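Local coordinates for alpha-galactosidase (Lactobacillus brevis, PDB 3MI6), which probably hydrolyses terminal, non-reducing alpha-D-galactose residues from alpha-galactosides such as galactose oligosaccharides and galactomannans, as a family 36 glycoside hydrolase, at residues D[249-261]-D[270-282]. Numbering follows the deposited sequence.
Sequences GFNLVYSGNFLDA and SRILTGINPDEFG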
ATOM      1  N   GLY D 249      -5.968  15.222  18.041  1.00 31.14           N
ATOM      2  CA  GLY D 249      -6.961  14.397  18.699  1.00 29.76           C
ATOM      3  C   GLY D 249      -8.191  15.219  18.976  1.00 29.84           C
ATOM      4  O   GLY D 249      -8.094  16.354  19.414  1.00 31.51           O
ATOM      5  N   PHE D 250      -9.356  14.652  18.718  1.00 30.00           N
ATOM      6  CA  PHE D 250     -10.598  15.374  18.931  1.00 28.84           C
ATOM      7  C   PHE D 250     -11.533  14.519  19.749  1.00 31.20           C
ATOM      8  O   PHE D 250     -11.813  13.380  19.378  1.00 32.41           O
ATOM      9  CB  PHE D 250     -11.270  15.679  17.587  1.00 29.81           C
ATOM     10  CG  PHE D 250     -10.394  16.410  16.622  1.00 29.12           C
ATOM     11  CD1 PHE D 250      -9.401  15.746  15.929  1.00 28.79           C
ATOM     12  CD2 PHE D 250     -10.565  17.754  16.401  1.00 28.89           C
ATOM     13  CE1 PHE D 250      -8.596  16.414  15.042  1.00 28.80           C
ATOM     14  CE2 PHE D 250      -9.751  18.431  15.507  1.00 30.75           C
ATOM     15  CZ  PHE D 250      -8.764  17.757  14.829  1.00 28.40           C
ATOM     16  N   ASN D 251     -12.023  15.048  20.859  1.00 29.57           N
ATOM     17  CA  ASN D 251     -13.100  14.362  21.563  1.00 29.24           C
ATOM     18  C   ASN D 251     -14.264  15.309  21.954  1.00 31.49           C
ATOM     19  O   ASN D 251     -14.262  16.488  21.612  1.00 33.19           O
ATOM     20  CB  ASN D 251     -12.564  13.543  22.740  1.00 27.30           C
ATOM     21  CG  ASN D 251     -13.452  12.339  23.074  1.00 29.81           C
ATOM     22  OD1 ASN D 251     -14.625  12.287  22.685  1.00 30.35           O
ATOM     23  ND2 ASN D 251     -12.898  11.371  23.808  1.00 28.76           N
ATOM     24  N   LEU D 252     -15.264  14.792  22.657  1.00 31.73           N
ATOM     25  CA  LEU D 252     -16.516  15.515  22.810  1.00 30.90           C
ATOM     26  C   LEU D 252     -17.180  15.173  24.129  1.00 31.04           C
ATOM     27  O   LEU D 252     -17.527  14.023  24.360  1.00 31.99           O
ATOM     28  CB  LEU D 252     -17.451  15.082  21.697  1.00 29.51           C
ATOM     29  CG  LEU D 252     -18.116  16.150  20.858  1.00 35.12           C
ATOM     30  CD1 LEU D 252     -19.597  15.762  20.623  1.00 33.90           C
ATOM     31  CD2 LEU D 252     -17.951  17.537  21.506  1.00 31.76           C
ATOM     32  N   VAL D 253     -17.380  16.146  25.007  1.00 31.11           N
ATOM     33  CA  VAL D 253     -18.091  15.809  26.235  1.00 31.13           C
ATOM     34  C   VAL D 253     -19.596  15.801  26.013  1.00 31.42           C
ATOM     35  O   VAL D 253     -20.269  16.739  26.373  1.00 31.20           O
ATOM     36  CB  VAL D 253     -17.773  16.759  27.356  1.00 30.65           C
ATOM     37  CG1 VAL D 253     -18.205  16.127  28.669  1.00 32.16           C
ATOM     38  CG2 VAL D 253     -16.300  17.075  27.353  1.00 29.44           C
ATOM     39  N   TYR D 254     -20.102  14.728  25.416  1.00 32.09           N
ATOM     40  CA  TYR D 254     -21.502  14.605  25.038  1.00 32.03           C
ATOM     41  C   TYR D 254     -21.806  13.122  24.920  1.00 33.90           C
ATOM     42  O   TYR D 254     -20.902  12.328  24.734  1.00 38.60           O
ATOM     43  CB  TYR D 254     -21.742  15.304  23.701  1.00 33.77           C
ATOM     44  CG  TYR D 254     -23.200  15.526  23.392  1.00 34.40           C
ATOM     45  CD1 TYR D 254     -24.011  16.228  24.276  1.00 32.85           C
ATOM     46  CD2 TYR D 254     -23.767  15.031  22.215  1.00 33.78           C
ATOM     47  CE1 TYR D 254     -25.345  16.425  24.001  1.00 35.98           C
ATOM     48  CE2 TYR D 254     -25.101  15.218  21.928  1.00 33.26           C
ATOM     49  CZ  TYR D 254     -25.887  15.920  22.823  1.00 38.21           C
ATOM     50  OH  TYR D 254     -27.223  16.105  22.557  1.00 39.11           O
ATOM     51  N   SER D 255     -23.059  12.725  25.046  1.00 34.19           N
ATOM     52  CA  SER D 255     -23.369  11.301  25.102  1.00 35.16           C
ATOM     53  C   SER D 255     -24.524  10.946  24.197  1.00 35.55           C
ATOM     54  O   SER D 255     -25.024   9.826  24.242  1.00 37.17           O
ATOM     55  CB  SER D 255     -23.721  10.879  26.535  1.00 36.49           C
ATOM     56  OG  SER D 255     -22.850  11.483  27.469  1.00 35.49           O
ATOM     57  N   GLY D 256     -24.960  11.911  23.398  1.00 33.76           N
ATOM     58  CA  GLY D 256     -26.091  11.725  22.513  1.00 32.68           C
ATOM     59  C   GLY D 256     -25.618  11.723  21.081  1.00 33.28           C
ATOM     60  O   GLY D 256     -24.498  11.288  20.803  1.00 32.03           O
ATOM     61  N   ASN D 257     -26.459  12.208  20.171  1.00 32.07           N
ATOM     62  CA  ASN D 257     -26.115  12.201  18.759  1.00 29.86           C
ATOM     63  C   ASN D 257     -24.907  13.058  18.455  1.00 31.66           C
ATOM     64  O   ASN D 257     -24.888  14.234  18.783  1.00 33.39           O
ATOM     65  CB  ASN D 257     -27.292  12.685  17.948  1.00 29.51           C
ATOM     66  CG  ASN D 257     -28.420  11.709  17.960  1.00 29.98           C
ATOM     67  OD1 ASN D 257     -28.249  10.572  18.374  1.00 30.49           O
ATOM     68  ND2 ASN D 257     -29.585  12.134  17.494  1.00 29.58           N
ATOM     69  N   PHE D 258     -23.885  12.480  17.835  1.00 31.34           N
ATOM     70  CA  PHE D 258     -22.725  13.287  17.476  1.00 31.26           C
ATOM     71  C   PHE D 258     -22.351  13.213  15.999  1.00 30.49           C
ATOM     72  O   PHE D 258     -22.770  12.303  15.282  1.00 30.58           O
ATOM     73  CB  PHE D 258     -21.526  12.915  18.340  1.00 29.26           C
ATOM     74  CG  PHE D 258     -20.858  11.649  17.925  1.00 31.00           C
ATOM     75  CD1 PHE D 258     -21.276  10.433  18.432  1.00 33.53           C
ATOM     76  CD2 PHE D 258     -19.811  11.666  17.033  1.00 29.08           C
ATOM     77  CE1 PHE D 258     -20.653   9.256  18.065  1.00 31.46           C
ATOM     78  CE2 PHE D 258     -19.191  10.493  16.667  1.00 30.69           C
ATOM     79  CZ  PHE D 258     -19.618   9.283  17.189  1.00 29.79           C
ATOM     80  N   LEU D 259     -21.558  14.189  15.559  1.00 30.69           N
ATOM     81  CA  LEU D 259     -20.910  14.163  14.240  1.00 30.17           C
ATOM     82  C   LEU D 259     -19.402  14.476  14.326  1.00 26.79           C
ATOM     83  O   LEU D 259     -18.988  15.419  14.971  1.00 25.86           O
ATOM     84  CB  LEU D 259     -21.603  15.131  13.273  1.00 28.86           C
ATOM     85  CG  LEU D 259     -20.880  15.434  11.962  1.00 27.22           C
ATOM     86  CD1 LEU D 259     -21.088  14.308  10.992  1.00 26.82           C
ATOM     87  CD2 LEU D 259     -21.389  16.728  11.367  1.00 29.33           C
ATOM     88  N   ASP D 260     -18.598  13.647  13.683  1.00 27.25           N
ATOM     89  CA  ASP D 260     -17.169  13.879  13.515  1.00 28.08           C
ATOM     90  C   ASP D 260     -16.937  13.912  12.032  1.00 26.71           C
ATOM     91  O   ASP D 260     -17.036  12.889  11.369  1.00 27.35           O
ATOM     92  CB  ASP D 260     -16.365  12.726  14.091  1.00 26.51           C
ATOM     93  CG  ASP D 260     -16.133  12.859  15.571  1.00 31.09           C
ATOM     94  OD1 ASP D 260     -16.664  13.800  16.205  1.00 30.66           O
ATOM     95  OD2 ASP D 260     -15.403  12.007  16.110  1.00 32.14           O
ATOM     96  N   ALA D 261     -16.642  15.084  11.499  1.00 25.93           N
ATOM     97  CA  ALA D 261     -16.645  15.232  10.060  1.00 26.59           C
ATOM     98  C   ALA D 261     -15.402  15.929   9.583  1.00 29.05           C
ATOM     99  O   ALA D 261     -14.974  16.936  10.147  1.00 30.31           O
ATOM    100  CB  ALA D 261     -17.894  15.958   9.591  1.00 25.70           C
ATOM    101  N   SER D 270      -8.431  21.047   5.013  1.00 28.97           N
ATOM    102  CA  SER D 270      -9.256  20.180   5.821  1.00 27.68           C
ATOM    103  C   SER D 270     -10.082  20.941   6.836  1.00 31.54           C
ATOM    104  O   SER D 270      -9.543  21.696   7.631  1.00 31.08           O
ATOM    105  CB  SER D 270      -8.370  19.196   6.565  1.00 28.29           C
ATOM    106  OG  SER D 270      -7.605  18.440   5.650  1.00 33.43           O
ATOM    107  N   ARG D 271     -11.393  20.712   6.820  1.00 31.65           N
ATOM    108  CA  ARG D 271     -12.250  21.176   7.891  1.00 30.70           C
ATOM    109  C   ARG D 271     -12.664  20.015   8.800  1.00 30.89           C
ATOM    110  O   ARG D 271     -13.358  19.092   8.369  1.00 29.70           O
ATOM    111  CB  ARG D 271     -13.481  21.885   7.319  1.00 33.26           C
ATOM    112  CG  ARG D 271     -14.344  22.598   8.364  1.00 32.48           C
ATOM    113  CD  ARG D 271     -15.316  23.563   7.704  1.00 34.67           C
ATOM    114  NE  ARG D 271     -14.695  24.851   7.435  1.00 37.46           N
ATOM    115  CZ  ARG D 271     -15.237  25.807   6.685  1.00 40.32           C
ATOM    116  NH1 ARG D 271     -16.414  25.616   6.110  1.00 37.71           N
ATOM    117  NH2 ARG D 271     -14.590  26.950   6.495  1.00 38.14           N
ATOM    118  N   ILE D 272     -12.230  20.068  10.058  1.00 28.64           N
ATOM    119  CA  ILE D 272     -12.684  19.119  11.067  1.00 28.18           C
ATOM    120  C   ILE D 272     -13.808  19.730  11.912  1.00 28.51           C
ATOM    121  O   ILE D 272     -13.595  20.686  12.636  1.00 27.97           O
ATOM    122  CB  ILE D 272     -11.529  18.647  12.008  1.00 29.51           C
ATOM    123  CG1 ILE D 272     -10.378  18.010  11.221  1.00 29.85           C
ATOM    124  CG2 ILE D 272     -12.033  17.630  13.015  1.00 27.70           C
ATOM    125  CD1 ILE D 272      -9.636  18.940  10.285  1.00 29.66           C
ATOM    126  N   LEU D 273     -15.004  19.155  11.812  1.00 30.41           N
ATOM    127  CA  LEU D 273     -16.185  19.625  12.529  1.00 29.33           C
ATOM    128  C   LEU D 273     -16.532  18.617  13.571  1.00 27.79           C
ATOM    129  O   LEU D 273     -16.567  17.451  13.258  1.00 29.98           O
ATOM    130  CB  LEU D 273     -17.376  19.706  11.574  1.00 28.88           C
ATOM    131  CG  LEU D 273     -17.455  20.882  10.610  1.00 29.16           C
ATOM    132  CD1 LEU D 273     -18.754  20.855   9.842  1.00 29.23           C
ATOM    133  CD2 LEU D 273     -17.339  22.149  11.415  1.00 32.96           C
ATOM    134  N   THR D 274     -16.797  19.044  14.802  1.00 28.96           N
ATOM    135  CA  THR D 274     -17.286  18.121  15.829  1.00 28.55           C
ATOM    136  C   THR D 274     -18.324  18.715  16.790  1.00 31.09           C
ATOM    137  O   THR D 274     -18.166  19.820  17.288  1.00 32.82           O
ATOM    138  CB  THR D 274     -16.143  17.463  16.633  1.00 29.82           C
ATOM    139  OG1 THR D 274     -15.270  18.466  17.150  1.00 32.62           O
ATOM    140  CG2 THR D 274     -15.331  16.507  15.748  1.00 31.59           C
ATOM    141  N   GLY D 275     -19.396  17.974  17.036  1.00 31.03           N
ATOM    142  CA  GLY D 275     -20.386  18.362  18.018  1.00 30.18           C
ATOM    143  C   GLY D 275     -21.655  17.543  17.855  1.00 34.24           C
ATOM    144  O   GLY D 275     -21.632  16.402  17.382  1.00 33.10           O
ATOM    145  N   ILE D 276     -22.775  18.131  18.259  1.00 34.59           N
ATOM    146  CA  ILE D 276     -24.073  17.506  18.100  1.00 32.76           C
ATOM    147  C   ILE D 276     -24.374  17.285  16.620  1.00 32.03           C
ATOM    148  O   ILE D 276     -24.222  18.180  15.799  1.00 31.54           O
ATOM    149  CB  ILE D 276     -25.165  18.386  18.709  1.00 32.33           C
ATOM    150  CG1 ILE D 276     -24.875  18.627  20.184  1.00 33.75           C
ATOM    151  CG2 ILE D 276     -26.527  17.751  18.526  1.00 32.55           C
ATOM    152  CD1 ILE D 276     -25.920  19.468  20.865  1.00 35.32           C
ATOM    153  N   ASN D 277     -24.798  16.080  16.289  1.00 30.58           N
ATOM    154  CA  ASN D 277     -25.153  15.743  14.929  1.00 31.96           C
ATOM    155  C   ASN D 277     -26.209  16.688  14.354  1.00 33.72           C
ATOM    156  O   ASN D 277     -27.346  16.692  14.815  1.00 35.45           O
ATOM    157  CB  ASN D 277     -25.675  14.308  14.916  1.00 33.23           C
ATOM    158  CG  ASN D 277     -25.877  13.773  13.526  1.00 35.56           C
ATOM    159  OD1 ASN D 277     -26.187  12.591  13.361  1.00 37.49           O
ATOM    160  ND2 ASN D 277     -25.691  14.627  12.509  1.00 33.12           N
ATOM    161  N   PRO D 278     -25.845  17.489  13.342  1.00 33.29           N
ATOM    162  CA  PRO D 278     -26.801  18.396  12.701  1.00 33.97           C
ATOM    163  C   PRO D 278     -28.070  17.697  12.226  1.00 36.70           C
ATOM    164  O   PRO D 278     -29.100  18.350  12.130  1.00 38.53           O
ATOM    165  CB  PRO D 278     -26.014  18.933  11.506  1.00 32.73           C
ATOM    166  CG  PRO D 278     -24.654  18.939  11.971  1.00 33.89           C
ATOM    167  CD  PRO D 278     -24.487  17.709  12.835  1.00 31.32           C
ATOM    168  N   ASP D 279     -28.000  16.404  11.931  1.00 34.86           N
ATOM    169  CA  ASP D 279     -29.186  15.646  11.564  1.00 33.54           C
ATOM    170  C   ASP D 279     -30.029  15.237  12.771  1.00 36.58           C
ATOM    171  O   ASP D 279     -29.501  14.908  13.849  1.00 38.46           O
ATOM    172  CB  ASP D 279     -28.780  14.414  10.764  1.00 37.00           C
ATOM    173  CG  ASP D 279     -28.482  14.741   9.311  1.00 43.95           C
ATOM    174  OD1 ASP D 279     -29.359  15.357   8.659  1.00 47.63           O
ATOM    175  OD2 ASP D 279     -27.385  14.381   8.821  1.00 44.16           O
ATOM    176  N   GLU D 280     -31.345  15.230  12.584  1.00 38.73           N
ATOM    177  CA  GLU D 280     -32.284  15.055  13.697  1.00 37.20           C
ATOM    178  C   GLU D 280     -31.992  16.033  14.822  1.00 35.91           C
ATOM    179  O   GLU D 280     -32.015  15.672  15.993  1.00 34.70           O
ATOM    180  CB  GLU D 280     -32.258  13.627  14.219  1.00 33.89           C
ATOM    181  CG  GLU D 280     -32.647  12.613  13.159  1.00 41.20           C
ATOM    182  CD  GLU D 280     -34.118  12.713  12.753  1.00 43.65           C
ATOM    183  OE1 GLU D 280     -34.966  12.148  13.487  1.00 44.39           O
ATOM    184  OE2 GLU D 280     -34.424  13.340  11.704  1.00 43.11           O
ATOM    185  N   PHE D 281     -31.688  17.271  14.451  1.00 34.37           N
ATOM    186  CA  PHE D 281     -31.492  18.323  15.432  1.00 36.62           C
ATOM    187  C   PHE D 281     -31.929  19.706  14.934  1.00 39.49           C
ATOM    188  O   PHE D 281     -31.745  20.074  13.755  1.00 38.69           O
ATOM    189  CB  PHE D 281     -30.054  18.381  15.917  1.00 33.54           C
ATOM    190  CG  PHE D 281     -29.737  19.628  16.690  1.00 35.61           C
ATOM    191  CD1 PHE D 281     -29.898  19.665  18.064  1.00 36.84           C
ATOM    192  CD2 PHE D 281     -29.275  20.765  16.038  1.00 34.53           C
ATOM    193  CE1 PHE D 281     -29.604  20.820  18.776  1.00 37.14           C
ATOM    194  CE2 PHE D 281     -28.981  21.914  16.725  1.00 34.46           C
ATOM    195  CZ  PHE D 281     -29.140  21.953  18.097  1.00 36.29           C
ATOM    196  N   GLY D 282     -32.502  20.463  15.860  1.00 35.25           N
ATOM    197  CA  GLY D 282     -32.979  21.799  15.587  1.00 37.86           C
ATOM    198  C   GLY D 282     -33.384  22.382  16.926  1.00 42.82           C
ATOM    199  O   GLY D 282     -34.070  21.716  17.710  1.00 42.95           O
TER
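Ala261 O accepts the amide of Leu273, N to O 2.8 Å and nearly straight at 171°, while Ile272 CA approaches the same oxygen at 3.3 Å. The amide of Ala261 returns the bond to Leu273 O. Further along this antiparallel hairpin, Leu259 N reaches Gly275 O at 2.9 Å, and Gly275 N gives a weak bond back to Leu259 O. Where the ladder runs out, Asn277 N binds Asn257 O; the side-chain oxygen of Asn257 is held by Met223 N.

Strand 249-252 belongs to another sheet and meets the hairpin through carbon. With Ile272 CG1 beside its backbone N (chi1 -57°), CG2 is directed over one face of the Phe250 ring, 3.7 Å from the centroid. Leu252 CD1 rests on Gly275 CA at 3.8 Å, and Ile276 CG1 lies over a face of the Tyr254 ring, which Gly256 N flanks opposite. With an alanine at Phe250, Ile272 CG2 would probably lose its aromatic cover and a gap would open between the sheets.

Backbone bonds across the contact are thus confined to the pairing of 257-261 with 273-277, whereas 249-254 meets 272-276 through apolar side chains, so carbon packing joins the two sheets of this N-terminal beta domain.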